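Local coordinates for halogenase PltM (Pseudomonas fluorescens, PDB 6BZN), which halogenates phenolic substrates, using chloride, bromide or iodide, as a flavoprotein that binds FAD, at residues I189-A192 and P198-R201; I29-A34 and S158-K163; Y467-R472 and K500-E505; G423-S428 and L509-I514. All blocks are in the same frame, centred on the assembly; numbering follows the deposited sequence.

How the contacts relate
Contacts 1 and 2 lie in the FAD-binding part of the chain, contacts 3 and 4 in the helical C-terminal part. The first two share one parallel sheet, with centres about 12 Å apart; Ala192 N approaches Ile29 O at 2.7 Å, probably a hydrogen bond at the ends of neighbouring strands. Ile33 and Ala34 bind one FAD and Arg201 another bound FAD molecule, though no FAD is present in this model. Contact 3 is nested inside the loop that contact 4 closes, and their centres are about 10 Å apart. Glu503 OE1 probably hydrogen-bonds Ser512 OG at 2.6 Å. Between the two groups, centres are at least 37 Å apart, and contacts 3 and 4 lie away from the FAD sites.

Contact 1: I189-A192 and P198-R201; sequences IIDA and PLSR
Asp191 and Ile189 meet Pro198 and Leu199 in a buried strand-to-helix contact of the Rossmann-type FAD-binding fold, where strand 188-191 of the parallel sheet is followed, after a short loop, by helix 198-203. Two kinds of contact join them. The first is apolar: Leu199 lies across Ile189, its CD1 3.8 Å from Ile189 CG2, and the same methyl rests 3.9 Å from Asp191 CB. Leucine suits this place because Leu199 also packs on Phe336 and Leu338 of the edge strand 336-338, adding to the apolar layer beside the sheet; Ile189 likewise packs on Ile29, Ile167 and Leu169. The second is polar. With CG swung opposite the backbone N (chi1 -165°), the carboxylate of Asp191 reaches the first turn of the helix, where amide N-H groups lack acceptors within the helix. Its firmer partners lie in the loop between strand and helix: OD2 bonds Ser197 OG, while OD1 bonds Ala193 N. Ser197 OG in turn bonds Ser200 N. Pro198, whose ring nitrogen has no hydrogen to place, fits the first turn; its CD sits 3.3 Å from Asp191 OD2. That oxygen also takes a weak, bent bond from Leu199 N, 3.4 Å long at 144°.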
loop_
_atom_site.group_PDB
_atom_site.type_symbol
_atom_site.label_atom_id
_atom_site.label_comp_id
_atom_site.label_asym_id
_atom_site.label_seq_id
_atom_site.Cartn_x
_atom_site.Cartn_y
_atom_site.Cartn_z
ATOM N N ILE A 189 13.015 -15.964 -12.316
ATOM C CA ILE A 189 11.565 -15.707 -12.364
ATOM C C ILE A 189 11.154 -14.803 -11.195
ATOM O O ILE A 189 11.545 -15.030 -10.057
ATOM C CB ILE A 189 10.734 -17.014 -12.458
ATOM C CG1 ILE A 189 9.250 -16.700 -12.670
ATOM C CG2 ILE A 189 10.898 -17.935 -11.250
ATOM C CD1 ILE A 189 8.486 -17.848 -13.319
ATOM N N ILE A 190 10.403 -13.754 -11.509
ATOM C CA ILE A 190 9.878 -12.825 -10.507
ATOM C C ILE A 190 8.369 -12.997 -10.443
ATOM O O ILE A 190 7.689 -12.866 -11.456
ATOM C CB ILE A 190 10.234 -11.371 -10.847
ATOM C CG1 ILE A 190 11.750 -11.218 -10.823
ATOM C CG2 ILE A 190 9.598 -10.391 -9.856
ATOM C CD1 ILE A 190 12.249 -9.920 -11.412
ATOM N N ASP A 191 7.854 -13.300 -9.257
ATOM C CA ASP A 191 6.423 -13.396 -9.056
ATOM C C ASP A 191 5.875 -12.033 -8.643
ATOM O O ASP A 191 6.009 -11.619 -7.476
ATOM C CB ASP A 191 6.060 -14.437 -8.002
ATOM C CG ASP A 191 4.582 -14.810 -8.031
ATOM O OD1 ASP A 191 3.734 -13.987 -8.460
ATOM O OD2 ASP A 191 4.271 -15.959 -7.637
ATOM N N ALA A 192 5.224 -11.375 -9.593
ATOM C CA ALA A 192 4.621 -10.063 -9.394
ATOM C C ALA A 192 3.101 -10.176 -9.318
ATOM O O ALA A 192 2.394 -9.188 -9.501
ATOM C CB ALA A 192 5.034 -9.134 -10.536
ATOM N N PRO A 198 1.573 -18.167 -8.142
ATOM C CA PRO A 198 1.718 -19.611 -8.409
ATOM C C PRO A 198 3.048 -20.190 -7.896
ATOM O O PRO A 198 3.129 -21.400 -7.617
ATOM C CB PRO A 198 1.641 -19.689 -9.933
ATOM C CG PRO A 198 2.251 -18.400 -10.373
ATOM C CD PRO A 198 1.820 -17.364 -9.362
ATOM N N LEU A 199 4.067 -19.334 -7.768
ATOM C CA LEU A 199 5.297 -19.699 -7.091
ATOM C C LEU A 199 5.054 -19.847 -5.627
ATOM O O LEU A 199 5.585 -20.752 -5.021
ATOM C CB LEU A 199 6.420 -18.668 -7.281
ATOM C CG LEU A 199 7.213 -18.779 -8.570
ATOM C CD1 LEU A 199 8.229 -17.669 -8.608
ATOM C CD2 LEU A 199 7.903 -20.133 -8.657
ATOM N N SER A 200 4.269 -18.944 -5.040
ATOM C CA SER A 200 3.985 -19.070 -3.635
ATOM C C SER A 200 3.298 -20.403 -3.367
ATOM O O SER A 200 3.696 -21.114 -2.445
ATOM C CB SER A 200 3.138 -17.917 -3.086
ATOM O OG SER A 200 2.804 -18.156 -1.726
ATOM N N ARG A 201 2.302 -20.755 -4.178
ATOM C CA ARG A 201 1.578 -22.024 -3.983
ATOM C C ARG A 201 2.529 -23.209 -4.116
ATOM O O ARG A 201 2.540 -24.095 -3.264
ATOM C CB ARG A 201 0.403 -22.165 -4.963
ATOM C CG ARG A 201 -0.718 -21.152 -4.760
ATOM C CD ARG A 201 -1.970 -21.501 -5.554
ATOM N NE ARG A 201 -1.686 -21.650 -6.986
ATOM C CZ ARG A 201 -1.969 -20.773 -7.963
ATOM N NH1 ARG A 201 -2.589 -19.611 -7.731
ATOM N NH2 ARG A 201 -1.622 -21.076 -9.216
#

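Contact 2: I29-A34 and S158-K163; sequences IGSGIA and SRQNIK
Ser31 and Gln160 join the glycine-rich turn after strand 24-29 to the end of edge strand 157-159, and their side chains carry the whole contact. The hydrogen bonding comes first. Gln160 NE2 donates to Ser31 OG at 3.0 Å with an angle of 153°, and the hydroxyl lies almost exactly in the amide plane, where the N-H points. Gln160 is modelled in two conformers, so the bond belongs to the one described here. Its chain bends at chi2 (-95°), which turns the amide back toward the turn, and its other end is held too, OE1 bonding His57 N. Ser31 OG sits between its own backbone N and carbonyl carbon (chi1 66°), and also bonds Asp53 OD2, its stronger partner. Serine suits the spot because one small hydroxyl can serve both the amide and the carboxylate. With alanine in place of this serine, Asp53 is likely to lose this partner and the Gln160 amide to become freer to turn. Van der Waals contact adds little: Gln160 NE2 also rests 3.5 Å from Ser31 CB. The turn that carries Ser31 has glycine on both sides of it: Gly30 has angles at which a side chain would strike the carbonyl oxygen of Ile29, and Gly32 is the N-cap of helix 33-44. Ile33 and Ala34, opening that helix, and Asp53 bind FAD in this protein. Strand, turn and helix are consistent with the GxGxxG dinucleotide-binding motif of a Rossmann fold, with an acidic residue just past the second strand.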
loop_
_atom_site.group_PDB
_atom_site.type_symbol
_atom_site.label_atom_id
_atom_site.label_comp_id
_atom_site.label_asym_id
_atom_site.label_seq_id
_atom_site.Cartn_x
_atom_site.Cartn_y
_atom_site.Cartn_z
ATOM N N ILE A 29 5.824 -12.976 -13.650
ATOM C CA ILE A 29 4.425 -13.380 -13.566
ATOM C C ILE A 29 3.625 -12.193 -13.025
ATOM O O ILE A 29 3.895 -11.720 -11.924
ATOM C CB ILE A 29 4.212 -14.602 -12.655
ATOM C CG1 ILE A 29 5.105 -15.779 -13.077
ATOM C CG2 ILE A 29 2.759 -15.065 -12.719
ATOM C CD1 ILE A 29 5.317 -16.755 -11.944
ATOM N N GLY A 30 2.637 -11.733 -13.798
ATOM C CA GLY A 30 1.770 -10.611 -13.427
ATOM C C GLY A 30 2.086 -9.353 -14.224
ATOM O O GLY A 30 3.237 -8.912 -14.278
ATOM N N SER A 31 1.073 -8.765 -14.850
ATOM C CA SER A 31 1.268 -7.606 -15.700
ATOM C C SER A 31 0.595 -6.371 -15.099
ATOM O O SER A 31 0.338 -5.410 -15.831
ATOM C CB SER A 31 0.706 -7.879 -17.098
ATOM O OG SER A 31 -0.713 -8.032 -17.056
ATOM N N GLY A 32 0.310 -6.401 -13.790
ATOM C CA GLY A 32 -0.169 -5.243 -13.047
ATOM C C GLY A 32 0.986 -4.280 -12.814
ATOM O O GLY A 32 2.094 -4.490 -13.304
ATOM N N ILE A 33 0.753 -3.224 -12.049
ATOM C CA ILE A 33 1.771 -2.189 -11.920
ATOM C C ILE A 33 3.122 -2.727 -11.438
ATOM O O ILE A 33 4.157 -2.283 -11.919
ATOM C CB ILE A 33 1.307 -1.023 -11.022
ATOM C CG1 ILE A 33 2.267 0.167 -11.158
ATOM C CG2 ILE A 33 1.148 -1.459 -9.570
ATOM C CD1 ILE A 33 1.675 1.458 -10.617
ATOM N N ALA A 34 3.114 -3.671 -10.499
ATOM C CA ALA A 34 4.363 -4.262 -10.007
ATOM C C ALA A 34 5.133 -4.965 -11.115
ATOM O O ALA A 34 6.316 -4.694 -11.321
ATOM C CB ALA A 34 4.086 -5.229 -8.878
ATOM N N SER A 158 5.212 -9.317 -23.606
ATOM C CA SER A 158 4.060 -9.600 -22.754
ATOM C C SER A 158 3.141 -10.589 -23.459
ATOM O O SER A 158 2.859 -10.414 -24.642
ATOM C CB SER A 158 3.285 -8.324 -22.469
ATOM O OG SER A 158 2.056 -8.607 -21.832
ATOM N N ARG A 159 2.712 -11.620 -22.735
ATOM C CA ARG A 159 1.667 -12.539 -23.183
ATOM C C ARG A 159 0.585 -12.523 -22.120
ATOM O O ARG A 159 0.836 -12.883 -20.956
ATOM C CB ARG A 159 2.197 -13.954 -23.374
ATOM C CG ARG A 159 3.378 -14.028 -24.315
ATOM C CD ARG A 159 3.782 -15.460 -24.629
ATOM N NE ARG A 159 5.155 -15.508 -25.128
ATOM C CZ ARG A 159 5.797 -16.607 -25.526
ATOM N NH1 ARG A 159 5.202 -17.792 -25.511
ATOM N NH2 ARG A 159 7.054 -16.505 -25.943
ATOM N N GLN A 160 -0.599 -12.093 -22.551
ATOM C CA GLN A 160 -1.804 -11.990 -21.739
ATOM C C GLN A 160 -2.695 -13.194 -21.959
ATOM O O GLN A 160 -2.542 -13.915 -22.951
ATOM C CB GLN A 160 -2.598 -10.757 -22.170
ATOM C CG GLN A 160 -1.823 -9.459 -22.127
ATOM C CD GLN A 160 -2.049 -8.722 -20.833
ATOM O OE1 GLN A 160 -3.063 -8.049 -20.682
ATOM N NE2 GLN A 160 -1.119 -8.851 -19.890
ATOM N N ASN A 161 -3.636 -13.399 -21.040
ATOM C CA ASN A 161 -4.638 -14.461 -21.173
ATOM C C ASN A 161 -4.035 -15.862 -21.374
ATOM O O ASN A 161 -4.585 -16.680 -22.105
ATOM C CB ASN A 161 -5.612 -14.104 -22.314
ATOM C CG ASN A 161 -6.930 -14.831 -22.202
ATOM O OD1 ASN A 161 -7.375 -15.161 -21.107
ATOM N ND2 ASN A 161 -7.572 -15.074 -23.341
ATOM N N ILE A 162 -2.886 -16.114 -20.739
ATOM C CA ILE A 162 -2.182 -17.403 -20.880
ATOM C C ILE A 162 -2.482 -18.290 -19.690
ATOM O O ILE A 162 -3.063 -17.850 -18.705
ATOM C CB ILE A 162 -0.645 -17.273 -21.120
ATOM C CG1 ILE A 162 0.074 -16.423 -20.063
ATOM C CG2 ILE A 162 -0.371 -16.708 -22.501
ATOM C CD1 ILE A 162 0.171 -17.053 -18.690
ATOM N N LYS A 163 -2.112 -19.552 -19.802
ATOM C CA LYS A 163 -2.257 -20.499 -18.714
ATOM C C LYS A 163 -0.898 -21.145 -18.493
ATOM O O LYS A 163 -0.361 -21.791 -19.385
ATOM C CB LYS A 163 -3.343 -21.536 -19.055
ATOM C CG LYS A 163 -3.520 -22.679 -18.054
ATOM C CD LYS A 163 -3.564 -22.206 -16.605
ATOM C CE LYS A 163 -4.414 -23.106 -15.712
ATOM N NZ LYS A 163 -3.858 -24.475 -15.532
#

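Contact 3: Y467-R472 and K500-E505; sequences YESLFR and KEHEAE
His502, with the most surface buried here, reaches from helix 488-502 onto helix 465-483, where Leu470 and Ser469 receive it. The imidazole is held by its edge and by a face. At the edge, near the ring plane, NE2 and Ser469 OG share a hydrogen bond of 2.9 Å. Over the face lies Leu470: its CB stands 3.9 Å from the ring centroid, 16° off the normal, a CH-pi contact, while Leu470 N lies toward the rim, 3.6 Å from His502 NE2. Leucine suits this place because its isobutyl end puts apolar bulk between the helices, CD1 lying 4.1 Å from His502 ND1; its side chain also touches Ser422 of helix 410-441. Ser469 reaches the ring edge with OG opposite the backbone N (chi1 171°), and OG has a weak second bond to Gln473 OE1. His502 ND1 bonds the carbonyl oxygen of Leu498, one turn earlier on its own helix, so both ring nitrogens are engaged and the flip of the ring is fixed. Replacing the histidine by an alanine would probably open a gap over Leu470 and leave Ser469 OG with only its weak bond to Gln473. Since a carbonyl oxygen can only accept, the bond to Leu498 implies that ND1 carries a hydrogen.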
loop_
_atom_site.group_PDB
_atom_site.type_symbol
_atom_site.label_atom_id
_atom_site.label_comp_id
_atom_site.label_asym_id
_atom_site.label_seq_id
_atom_site.Cartn_x
_atom_site.Cartn_y
_atom_site.Cartn_z
ATOM N N TYR A 467 12.626 6.818 16.700
ATOM C CA TYR A 467 11.272 6.510 16.235
ATOM C C TYR A 467 10.945 5.031 16.447
ATOM O O TYR A 467 9.865 4.696 16.928
ATOM C CB TYR A 467 10.990 6.884 14.760
ATOM C CG TYR A 467 9.604 6.406 14.450
ATOM C CD1 TYR A 467 8.502 7.076 14.968
ATOM C CD2 TYR A 467 9.387 5.185 13.818
ATOM C CE1 TYR A 467 7.217 6.591 14.789
ATOM C CE2 TYR A 467 8.105 4.685 13.645
ATOM C CZ TYR A 467 7.024 5.396 14.120
ATOM O OH TYR A 467 5.741 4.932 13.956
ATOM N N GLU A 468 11.863 4.144 16.099
ATOM C CA GLU A 468 11.565 2.719 16.198
ATOM C C GLU A 468 11.392 2.267 17.646
ATOM O O GLU A 468 10.651 1.325 17.921
ATOM C CB GLU A 468 12.587 1.898 15.419
ATOM C CG GLU A 468 12.654 2.248 13.926
ATOM C CD GLU A 468 11.305 2.201 13.177
ATOM O OE1 GLU A 468 10.379 1.484 13.608
ATOM O OE2 GLU A 468 11.175 2.871 12.118
ATOM N N SER A 469 12.048 2.969 18.571
ATOM C CA SER A 469 11.779 2.816 20.008
ATOM C C SER A 469 10.336 3.225 20.362
ATOM O O SER A 469 9.631 2.501 21.095
ATOM C CB SER A 469 12.788 3.641 20.826
ATOM O OG SER A 469 12.425 3.663 22.200
ATOM N N LEU A 470 9.894 4.377 19.856
ATOM C CA LEU A 470 8.508 4.808 20.049
ATOM C C LEU A 470 7.523 3.790 19.479
ATOM O O LEU A 470 6.558 3.418 20.152
ATOM C CB LEU A 470 8.250 6.193 19.439
ATOM C CG LEU A 470 6.805 6.676 19.375
ATOM C CD1 LEU A 470 6.186 6.840 20.752
ATOM C CD2 LEU A 470 6.754 7.982 18.593
ATOM N N PHE A 471 7.782 3.328 18.249
ATOM C CA PHE A 471 6.879 2.390 17.609
ATOM C C PHE A 471 6.783 1.076 18.384
ATOM O O PHE A 471 5.690 0.623 18.672
ATOM C CB PHE A 471 7.309 2.149 16.173
ATOM C CG PHE A 471 6.397 1.230 15.411
ATOM C CD1 PHE A 471 5.222 1.703 14.876
ATOM C CD2 PHE A 471 6.732 -0.109 15.226
ATOM C CE1 PHE A 471 4.390 0.872 14.155
ATOM C CE2 PHE A 471 5.899 -0.951 14.505
ATOM C CZ PHE A 471 4.728 -0.468 13.975
ATOM N N ARG A 472 7.927 0.497 18.741
ATOM C CA ARG A 472 7.982 -0.763 19.495
ATOM C C ARG A 472 7.208 -0.655 20.823
ATOM O O ARG A 472 6.322 -1.468 21.113
ATOM C CB ARG A 472 9.457 -1.154 19.717
ATOM C CG ARG A 472 9.723 -2.459 20.452
ATOM C CD ARG A 472 11.221 -2.738 20.634
ATOM N NE ARG A 472 11.994 -1.589 21.142
ATOM C CZ ARG A 472 12.019 -1.157 22.411
ATOM N NH1 ARG A 472 11.312 -1.756 23.375
ATOM N NH2 ARG A 472 12.765 -0.102 22.727
ATOM N N LYS A 500 5.607 12.170 24.099
ATOM C CA LYS A 500 6.351 13.245 24.768
ATOM C C LYS A 500 7.820 12.895 25.007
ATOM O O LYS A 500 8.697 13.711 24.766
ATOM C CB LYS A 500 5.644 13.629 26.075
ATOM C CG LYS A 500 4.404 14.463 25.805
ATOM C CD LYS A 500 3.305 14.304 26.836
ATOM C CE LYS A 500 3.664 14.921 28.159
ATOM N NZ LYS A 500 2.479 14.868 29.064
ATOM N N GLU A 501 8.067 11.670 25.450
ATOM C CA GLU A 501 9.414 11.158 25.677
ATOM C C GLU A 501 10.298 11.175 24.417
ATOM O O GLU A 501 11.480 11.501 24.496
ATOM C CB GLU A 501 9.323 9.732 26.235
ATOM C CG GLU A 501 10.656 9.104 26.616
ATOM C CD GLU A 501 10.553 7.630 26.936
ATOM O OE1 GLU A 501 11.616 6.989 26.994
ATOM O OE2 GLU A 501 9.427 7.108 27.119
ATOM N N HIS A 502 9.719 10.827 23.269
ATOM C CA HIS A 502 10.480 10.669 22.023
ATOM C C HIS A 502 10.461 11.878 21.107
ATOM O O HIS A 502 11.222 11.937 20.148
ATOM C CB HIS A 502 9.953 9.445 21.267
ATOM C CG HIS A 502 10.279 8.156 21.948
ATOM N ND1 HIS A 502 9.523 7.645 22.976
ATOM C CD2 HIS A 502 11.300 7.289 21.765
ATOM C CE1 HIS A 502 10.052 6.505 23.385
ATOM N NE2 HIS A 502 11.136 6.270 22.668
ATOM N N GLU A 503 9.614 12.851 21.427
ATOM C CA GLU A 503 9.270 13.944 20.524
ATOM C C GLU A 503 10.457 14.793 20.064
ATOM O O GLU A 503 10.483 15.287 18.937
ATOM C CB GLU A 503 8.235 14.839 21.215
ATOM C CG GLU A 503 7.542 15.791 20.285
ATOM C CD GLU A 503 6.267 16.352 20.858
ATOM O OE1 GLU A 503 6.153 16.457 22.106
ATOM O OE2 GLU A 503 5.386 16.697 20.036
ATOM N N ALA A 504 11.452 14.947 20.926
ATOM C CA ALA A 504 12.634 15.745 20.580
ATOM C C ALA A 504 13.411 15.175 19.387
ATOM O O ALA A 504 14.075 15.930 18.676
ATOM C CB ALA A 504 13.542 15.884 21.788
ATOM N N GLU A 505 13.313 13.858 19.170
ATOM C CA GLU A 505 14.030 13.173 18.095
ATOM C C GLU A 505 13.162 12.906 16.853
ATOM O O GLU A 505 13.593 12.180 15.955
ATOM C CB GLU A 505 14.640 11.881 18.650
ATOM C CG GLU A 505 15.544 12.123 19.863
ATOM C CD GLU A 505 15.827 10.876 20.686
ATOM O OE1 GLU A 505 16.926 10.305 20.528
ATOM O OE2 GLU A 505 14.963 10.460 21.498
#

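Contact 4: G423-S428 and L509-I514; sequences GSNLGS and LGYSRI
Asn425 and Tyr511 reach each other through matching first torsions: in both, CG stands opposite the carbonyl carbon (chi1 -67° in Asn425), and the asparagine amide on helix 410-441 and the phenol from the loop after helix 488-502 point toward each other. There Asn425 ND2 donates to Tyr511 OH at 2.6 Å, short for such a bond and nearly straight at 169°. The hydroxyl lies close to the amide plane, and ND2 approaches the ring at its edge, near the ring plane; amide and ring planes are moderately tilted, 34° apart. Leu509 adds apolar cover on the loop side: its CD2 touches Asn425 ND2 at 3.4 Å, and its CB lies 3.8 Å above the plane of the Tyr511 ring, toward the rim. The ring is also packed against Ile499 of helix 488-502 and Leu421 of helix 410-441. Tyrosine therefore fits as a long, flat apolar plate with a polar end. Gly510, whose positive phi suits a residue without a side chain, opens a type I turn closed by Arg513 N bonding Gly510 O at 3.2 Å, and Tyr511 follows it. Arg418 NH1 bonds Tyr511 O, tying the backbone of this turn to the same helix that the side chain reaches. Chemically, the contact is one directed bond between buried groups: the asparagine supplies an N-H from ND2 and the phenol oxygen accepts it, so that these two answer each other at a buried place.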
loop_
_atom_site.group_PDB
_atom_site.type_symbol
_atom_site.label_atom_id
_atom_site.label_comp_id
_atom_site.label_asym_id
_atom_site.label_seq_id
_atom_site.Cartn_x
_atom_site.Cartn_y
_atom_site.Cartn_z
ATOM N N GLY A 423 6.183 8.414 12.306
ATOM C CA GLY A 423 6.996 7.438 11.601
ATOM C C GLY A 423 6.968 7.606 10.101
ATOM O O GLY A 423 8.016 7.654 9.451
ATOM N N SER A 424 5.760 7.705 9.549
ATOM C CA SER A 424 5.602 7.951 8.124
ATOM C C SER A 424 6.311 9.236 7.682
ATOM O O SER A 424 6.961 9.268 6.638
ATOM C CB SER A 424 4.120 8.017 7.756
ATOM O OG SER A 424 3.978 8.356 6.389
ATOM N N ASN A 425 6.164 10.303 8.466
ATOM C CA ASN A 425 6.828 11.577 8.154
ATOM C C ASN A 425 8.354 11.428 8.106
ATOM O O ASN A 425 8.987 11.987 7.214
ATOM C CB ASN A 425 6.469 12.667 9.175
ATOM C CG ASN A 425 5.005 13.090 9.127
ATOM O OD1 ASN A 425 4.264 12.835 8.159
ATOM N ND2 ASN A 425 4.585 13.775 10.163
ATOM N N LEU A 426 8.930 10.665 9.044
ATOM C CA LEU A 426 10.375 10.391 9.051
ATOM C C LEU A 426 10.812 9.567 7.828
ATOM O O LEU A 426 11.788 9.912 7.178
ATOM C CB LEU A 426 10.824 9.725 10.358
ATOM C CG LEU A 426 10.993 10.677 11.562
ATOM C CD1 LEU A 426 11.093 9.907 12.858
ATOM C CD2 LEU A 426 12.213 11.574 11.421
ATOM N N GLY A 427 10.060 8.525 7.489
ATOM C CA GLY A 427 10.390 7.694 6.323
ATOM C C GLY A 427 10.310 8.463 5.018
ATOM O O GLY A 427 11.191 8.346 4.157
ATOM N N SER A 428 9.258 9.255 4.881
ATOM C CA SER A 428 9.087 10.117 3.715
ATOM C C SER A 428 10.248 11.101 3.563
ATOM O O SER A 428 10.792 11.261 2.482
ATOM C CB SER A 428 7.765 10.862 3.799
ATOM O OG SER A 428 6.701 9.921 3.881
ATOM N N LEU A 509 6.737 18.751 14.608
ATOM C CA LEU A 509 5.347 19.015 14.200
ATOM C C LEU A 509 4.377 19.155 15.369
ATOM O O LEU A 509 3.222 19.496 15.159
ATOM C CB LEU A 509 4.840 17.939 13.228
ATOM C CG LEU A 509 5.141 18.205 11.747
ATOM C CD1 LEU A 509 6.606 18.423 11.471
ATOM C CD2 LEU A 509 4.596 17.102 10.853
ATOM N N GLY A 510 4.827 18.912 16.596
ATOM C CA GLY A 510 3.926 19.044 17.740
ATOM C C GLY A 510 2.974 17.864 17.864
ATOM O O GLY A 510 1.783 18.032 18.118
ATOM N N TYR A 511 3.525 16.666 17.715
ATOM C CA TYR A 511 2.748 15.431 17.809
ATOM C C TYR A 511 2.115 15.219 19.180
ATOM O O TYR A 511 1.079 14.579 19.271
ATOM C CB TYR A 511 3.612 14.217 17.484
ATOM C CG TYR A 511 4.215 14.231 16.116
ATOM C CD1 TYR A 511 3.432 14.002 14.977
ATOM C CD2 TYR A 511 5.575 14.449 15.945
ATOM C CE1 TYR A 511 4.000 14.008 13.713
ATOM C CE2 TYR A 511 6.145 14.438 14.695
ATOM C CZ TYR A 511 5.357 14.222 13.583
ATOM O OH TYR A 511 5.974 14.225 12.359
ATOM N N SER A 512 2.717 15.750 20.247
ATOM C CA SER A 512 2.137 15.572 21.588
ATOM C C SER A 512 0.977 16.527 21.915
ATOM O O SER A 512 0.349 16.388 22.969
ATOM C CB SER A 512 3.206 15.711 22.661
ATOM O OG SER A 512 3.677 17.044 22.709
ATOM N N ARG A 513 0.695 17.487 21.038
ATOM C CA ARG A 513 -0.450 18.384 21.239
ATOM C C ARG A 513 -1.737 17.748 20.763
ATOM O O ARG A 513 -2.169 17.955 19.618
ATOM C CB ARG A 513 -0.218 19.724 20.552
ATOM C CG ARG A 513 1.003 20.419 21.105
ATOM C CD ARG A 513 0.938 21.929 20.940
ATOM N NE ARG A 513 1.754 22.604 21.946
ATOM C CZ ARG A 513 1.814 23.924 22.118
ATOM N NH1 ARG A 513 2.594 24.423 23.074
ATOM N NH2 ARG A 513 1.109 24.750 21.347
ATOM N N ILE A 514 -2.361 17.006 21.677
ATOM C CA ILE A 514 -3.510 16.148 21.359
ATOM C C ILE A 514 -4.761 16.944 20.962
ATOM O O ILE A 514 -5.598 16.446 20.199
ATOM C CB ILE A 514 -3.818 15.173 22.533
ATOM C CG1 ILE A 514 -2.577 14.355 22.915
ATOM C CG2 ILE A 514 -4.962 14.224 22.203
ATOM C CD1 ILE A 514 -1.873 13.670 21.757
#